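Local structure of Asp/Glu-specific dipeptidyl-peptidase (Flavobacterium psychrophilum, 5JXF) at residues His80-Cys85 / Asn135-Phe140; Val142-Val147 / Ile199-Glu204. The protein removes dipeptides from the N terminus of oligopeptides as a serine peptidase of family S46, with strict specificity for aspartate or glutamate at P1. One frame throughout, in Å; residues are numbered along the deposited sequence.

Contact 1: His80-Cys85 / Asn135-Phe140; sequences HFNGGC and NLVVTF
Phe81 and Val138 form a non-hydrogen-bonded antiparallel pair whose side chains meet on the buried side of the sheet. The phenyl ring meets two aliphatic residues obliquely: Val138 CG2 lies 3.8 Å from Phe81 CD1 near the root of the ring, and Leu136 CD1 sits 3.9 Å from Phe81 CE2, an off-centre CH-pi contact. With CG anti to the backbone N (chi1 -171°), the ring is carried along the sheet to Leu136, and Phe241 of strand 239-245 meets it edge-to-face. A broad, flat, apolar residue suits this place; an alanine here would probably open a gap between Leu136, Val138 and Phe241 and free the leucine to turn. The Phe81 side chain is about 8 Å from that of Ser662, the probable nucleophile. The curled antiparallel sheet is consistent with a barrel of the chymotrypsin-like fold of S46 peptidases.

Next to this pair, His80 and Thr139 exchange two backbone hydrogen bonds, His80 N to Thr139 O and Thr139 N to His80 O, both 2.8 Å. A classic beta bulge sets Gly84 and Cys85 opposite Phe81 where the chain turns into strand 85-89; Cys85 O accepts from Phe81 N and, from the opposite face of its plane, from His80 ND1, which helps hold the imidazole in place, with the Tyr285 ring stacked on it.

Toward solvent the contact thins out. Asn82 N still reaches Val137 O at 2.7 Å, and Asn82 OD1 receives a weak but nearly straight bond (171°) from Val137 N at 3.4 Å. Asparagine tolerates the positive phi of this turn, and the carbon part of its side chain lies across Leu136 CD1, 3.6 Å from Asn82 CG. Water 1 is hydrogen-bonded to Thr139 OG1 (2.9 Å) and gives a weak bond to His80 O.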
# COMPACT_ATOMS: atom_id res chain seq x y z
N HIS A 80 8.83 -23.46 26.01
CA HIS A 80 7.61 -23.58 25.24
C HIS A 80 6.49 -22.90 26.01
O HIS A 80 6.27 -23.22 27.18
CB HIS A 80 7.28 -25.06 25.03
CG HIS A 80 6.63 -25.39 23.73
ND1 HIS A 80 5.94 -24.47 22.97
CD2 HIS A 80 6.54 -26.56 23.06
CE1 HIS A 80 5.48 -25.04 21.89
NE2 HIS A 80 5.82 -26.33 21.92
N PHE A 81 5.76 -21.99 25.36
CA PHE A 81 4.69 -21.26 26.03
C PHE A 81 3.32 -21.81 25.65
O PHE A 81 2.83 -21.60 24.54
CB PHE A 81 4.77 -19.75 25.70
CG PHE A 81 3.85 -18.90 26.51
CD1 PHE A 81 4.26 -18.37 27.72
CD2 PHE A 81 2.56 -18.61 26.07
CE1 PHE A 81 3.42 -17.57 28.48
CE2 PHE A 81 1.71 -17.81 26.82
CZ PHE A 81 2.14 -17.29 28.04
N ASN A 82 2.72 -22.54 26.58
CA ASN A 82 1.45 -23.24 26.37
C ASN A 82 1.40 -24.14 25.15
O ASN A 82 0.33 -24.35 24.60
CB ASN A 82 0.31 -22.24 26.28
CG ASN A 82 -0.98 -22.79 26.86
OD1 ASN A 82 -0.95 -23.72 27.68
ND2 ASN A 82 -2.11 -22.23 26.44
N GLY A 83 2.55 -24.67 24.72
CA GLY A 83 2.59 -25.58 23.58
C GLY A 83 2.30 -25.02 22.18
O GLY A 83 2.28 -25.78 21.21
N GLY A 84 2.11 -23.72 22.05
CA GLY A 84 1.85 -23.14 20.74
C GLY A 84 2.74 -21.94 20.40
O GLY A 84 2.82 -21.53 19.25
N CYS A 85 3.39 -21.38 21.41
CA CYS A 85 4.25 -20.22 21.22
C CYS A 85 5.58 -20.40 21.94
O CYS A 85 5.80 -21.41 22.61
CB CYS A 85 3.56 -18.94 21.70
SG CYS A 85 1.87 -18.78 21.06
N ASN A 135 -4.92 -23.59 33.22
CA ASN A 135 -4.64 -24.26 31.96
C ASN A 135 -3.59 -23.55 31.13
O ASN A 135 -3.64 -23.57 29.90
CB ASN A 135 -5.93 -24.40 31.14
CG ASN A 135 -7.06 -24.98 31.96
OD1 ASN A 135 -6.85 -25.85 32.81
ND2 ASN A 135 -8.27 -24.48 31.72
N LEU A 136 -2.64 -22.91 31.80
CA LEU A 136 -1.52 -22.30 31.10
C LEU A 136 -0.25 -22.94 31.62
O LEU A 136 0.07 -22.82 32.80
CB LEU A 136 -1.48 -20.78 31.31
CG LEU A 136 -0.29 -20.01 30.74
CD1 LEU A 136 -0.16 -20.20 29.24
CD2 LEU A 136 -0.41 -18.51 31.05
N VAL A 137 0.47 -23.61 30.74
CA VAL A 137 1.74 -24.21 31.11
C VAL A 137 2.90 -23.65 30.30
O VAL A 137 2.73 -23.11 29.20
CB VAL A 137 1.69 -25.74 30.95
CG1 VAL A 137 0.46 -26.32 31.68
CG2 VAL A 137 1.69 -26.11 29.48
N VAL A 138 4.09 -23.78 30.87
CA VAL A 138 5.33 -23.33 30.26
C VAL A 138 6.32 -24.47 30.43
O VAL A 138 6.54 -24.94 31.55
CB VAL A 138 5.85 -22.04 30.93
CG1 VAL A 138 7.32 -21.85 30.69
CG2 VAL A 138 5.05 -20.82 30.45
N THR A 139 6.91 -24.93 29.33
CA THR A 139 7.72 -26.13 29.33
C THR A 139 9.19 -25.89 29.02
O THR A 139 9.53 -25.38 27.95
CB THR A 139 7.18 -27.13 28.30
OG1 THR A 139 5.82 -27.47 28.62
CG2 THR A 139 8.06 -28.38 28.26
N PHE A 140 10.07 -26.28 29.94
CA PHE A 140 11.51 -26.21 29.70
C PHE A 140 12.08 -27.51 29.17
O PHE A 140 11.68 -28.60 29.59
CB PHE A 140 12.23 -25.81 30.99
CG PHE A 140 11.95 -24.41 31.41
CD1 PHE A 140 10.78 -24.09 32.08
CD2 PHE A 140 12.85 -23.39 31.11
CE1 PHE A 140 10.51 -22.77 32.47
CE2 PHE A 140 12.59 -22.08 31.49
CZ PHE A 140 11.42 -21.77 32.18
O HOH W 1 4.18 -25.90 26.85

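Contact 2: Val142-Val147 / Ile199-Glu204; sequences VSINDV and ILFVTE
Two neighbouring antiparallel strands of a curled sheet, consistent with a barrel of the chymotrypsin-like fold, run side by side, 138-146 against 197-214, with a classic beta bulge at Val142-Ser143, inside strand 138-146. Val142 and Ser143 both face Val202: Val202 O takes a 2.8 Å bond from Val142 N and a weak one from Ser143 N, while Val202 N returns to Ser143 O. Past the bulge the pairing is regular, Asn145 and Leu200 exchanging two backbone bonds, of which Leu200 N to Asn145 O is 2.7 Å.

On one face Ile144 runs alongside the Phe201 ring, both reaching out in one direction, with Ile144 CG1 3.6 Å from Phe201 CE2. The isoleucine's CG2 branch, anti to the backbone N (chi1 -62° for CG1), is thereby turned to Ile199 CG2 at 3.7 Å. Beta-branched residues suit such extended backbone, and their two branches let one side chain touch two neighbours.

The other face carries Ser143, Asn145, Leu200 and Val202. Ser143 OG rests against Val202 CG2 at 3.5 Å, a small hydroxyl beside a methyl. At the strand's end Val147 CG1 packs 4.0 Å from Leu200 CB, and Val175 of helix 162-178 touches both residues. From the bulge itself, Val142 CG2 crosses the aliphatic stem of Glu204 at about a right angle, 3.6 Å from Glu204 CG, while Glu204 OE2 is hydrogen-bonded by Trp184 and Gln185. Val147 takes the N-cap position of helix 148-151, so the first strand passes directly into a helix. The result is a bulged antiparallel pair with a long connection, as in a curled beta-barrel sheet.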
# COMPACT_ATOMS: atom_id res chain seq x y z
N VAL A 142 14.93 -30.16 29.11
CA VAL A 142 16.08 -30.65 29.89
C VAL A 142 17.11 -31.25 28.96
O VAL A 142 18.29 -30.94 29.04
CB VAL A 142 15.63 -31.71 30.95
CG1 VAL A 142 16.85 -32.25 31.76
CG2 VAL A 142 14.60 -31.07 31.91
N SER A 143 16.66 -32.09 28.03
CA SER A 143 17.58 -32.81 27.16
C SER A 143 16.88 -33.31 25.91
O SER A 143 15.67 -33.50 25.90
CB SER A 143 18.21 -33.99 27.92
OG SER A 143 17.28 -35.04 28.08
N ILE A 144 17.67 -33.53 24.86
CA ILE A 144 17.20 -33.93 23.54
C ILE A 144 17.83 -35.27 23.16
O ILE A 144 19.04 -35.36 22.96
CB ILE A 144 17.54 -32.86 22.50
CG1 ILE A 144 16.84 -31.54 22.85
CG2 ILE A 144 17.14 -33.29 21.10
CD1 ILE A 144 17.28 -30.36 22.02
N ASN A 145 17.01 -36.31 23.06
CA ASN A 145 17.53 -37.68 22.97
C ASN A 145 16.99 -38.49 21.81
O ASN A 145 15.80 -38.80 21.73
CB ASN A 145 17.25 -38.40 24.29
CG ASN A 145 17.66 -37.57 25.49
OD1 ASN A 145 16.91 -36.73 25.97
ND2 ASN A 145 18.87 -37.80 25.96
N ASP A 146 17.87 -38.85 20.89
CA ASP A 146 17.46 -39.66 19.75
C ASP A 146 17.04 -41.06 20.21
O ASP A 146 17.77 -41.74 20.94
CB ASP A 146 18.59 -39.76 18.73
CG ASP A 146 18.14 -40.37 17.41
OD1 ASP A 146 17.21 -41.21 17.41
OD2 ASP A 146 18.72 -40.00 16.37
N VAL A 147 15.87 -41.49 19.76
CA VAL A 147 15.34 -42.81 20.12
C VAL A 147 14.75 -43.52 18.91
O VAL A 147 13.83 -44.33 19.04
CB VAL A 147 14.25 -42.70 21.21
CG1 VAL A 147 14.86 -42.27 22.54
CG2 VAL A 147 13.17 -41.74 20.78
N ILE A 199 12.76 -38.54 18.20
CA ILE A 199 13.53 -37.92 19.26
C ILE A 199 12.68 -37.71 20.50
O ILE A 199 11.56 -37.19 20.39
CB ILE A 199 14.10 -36.57 18.84
CG1 ILE A 199 15.11 -36.74 17.70
CG2 ILE A 199 14.74 -35.86 20.03
CD1 ILE A 199 15.51 -35.42 17.06
N LEU A 200 13.22 -38.09 21.65
CA LEU A 200 12.56 -37.89 22.94
C LEU A 200 13.11 -36.69 23.68
O LEU A 200 14.32 -36.52 23.82
CB LEU A 200 12.69 -39.13 23.83
CG LEU A 200 12.11 -39.04 25.26
CD1 LEU A 200 11.65 -40.42 25.73
CD2 LEU A 200 13.09 -38.45 26.26
N PHE A 201 12.19 -35.89 24.20
CA PHE A 201 12.50 -34.70 24.97
C PHE A 201 12.12 -34.92 26.42
O PHE A 201 10.95 -35.15 26.74
CB PHE A 201 11.76 -33.48 24.40
CG PHE A 201 12.24 -33.06 23.04
CD1 PHE A 201 11.92 -33.81 21.91
CD2 PHE A 201 12.98 -31.90 22.88
CE1 PHE A 201 12.35 -33.42 20.65
CE2 PHE A 201 13.42 -31.50 21.63
CZ PHE A 201 13.10 -32.26 20.51
N VAL A 202 13.12 -34.86 27.29
CA VAL A 202 12.88 -34.77 28.71
C VAL A 202 12.57 -33.32 29.02
O VAL A 202 13.28 -32.42 28.57
CB VAL A 202 14.09 -35.22 29.55
CG1 VAL A 202 13.79 -35.01 31.02
CG2 VAL A 202 14.45 -36.68 29.26
N THR A 203 11.52 -33.09 29.79
CA THR A 203 11.03 -31.74 29.99
C THR A 203 10.54 -31.53 31.39
O THR A 203 10.24 -32.50 32.13
CB THR A 203 9.86 -31.40 29.04
OG1 THR A 203 8.69 -32.11 29.46
CG2 THR A 203 10.20 -31.76 27.58
N GLU A 204 10.48 -30.26 31.76
CA GLU A 204 9.85 -29.82 33.00
C GLU A 204 8.67 -28.91 32.65
O GLU A 204 8.84 -27.86 32.04
CB GLU A 204 10.84 -29.07 33.90
CG GLU A 204 12.08 -29.87 34.26
CD GLU A 204 12.92 -29.20 35.35
OE1 GLU A 204 12.73 -27.97 35.58
OE2 GLU A 204 13.76 -29.90 35.97

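In the fold
From the N terminus, strand 80-81 comes first, and contact 1 closes when the chain returns at 135-140, after passing through strands 85-89 and 95-98 and helix 100-109, which carries the probable catalytic His101. The same strand 138-146 then runs on into contact 2, whose loop holds helices 148-151 and 162-178 and strand 186-192 before closing at 199-204. The two loops follow in series, neither nesting nor crossing. Strand 138-146 thus lies between 80-81 and 197-214, and the contacts meet where Phe140 N approaches Glu204 O at 2.9 Å, a probable hydrogen bond. Together they join these three strands, contact 1 near the probable catalytic residues and contact 2 away from them.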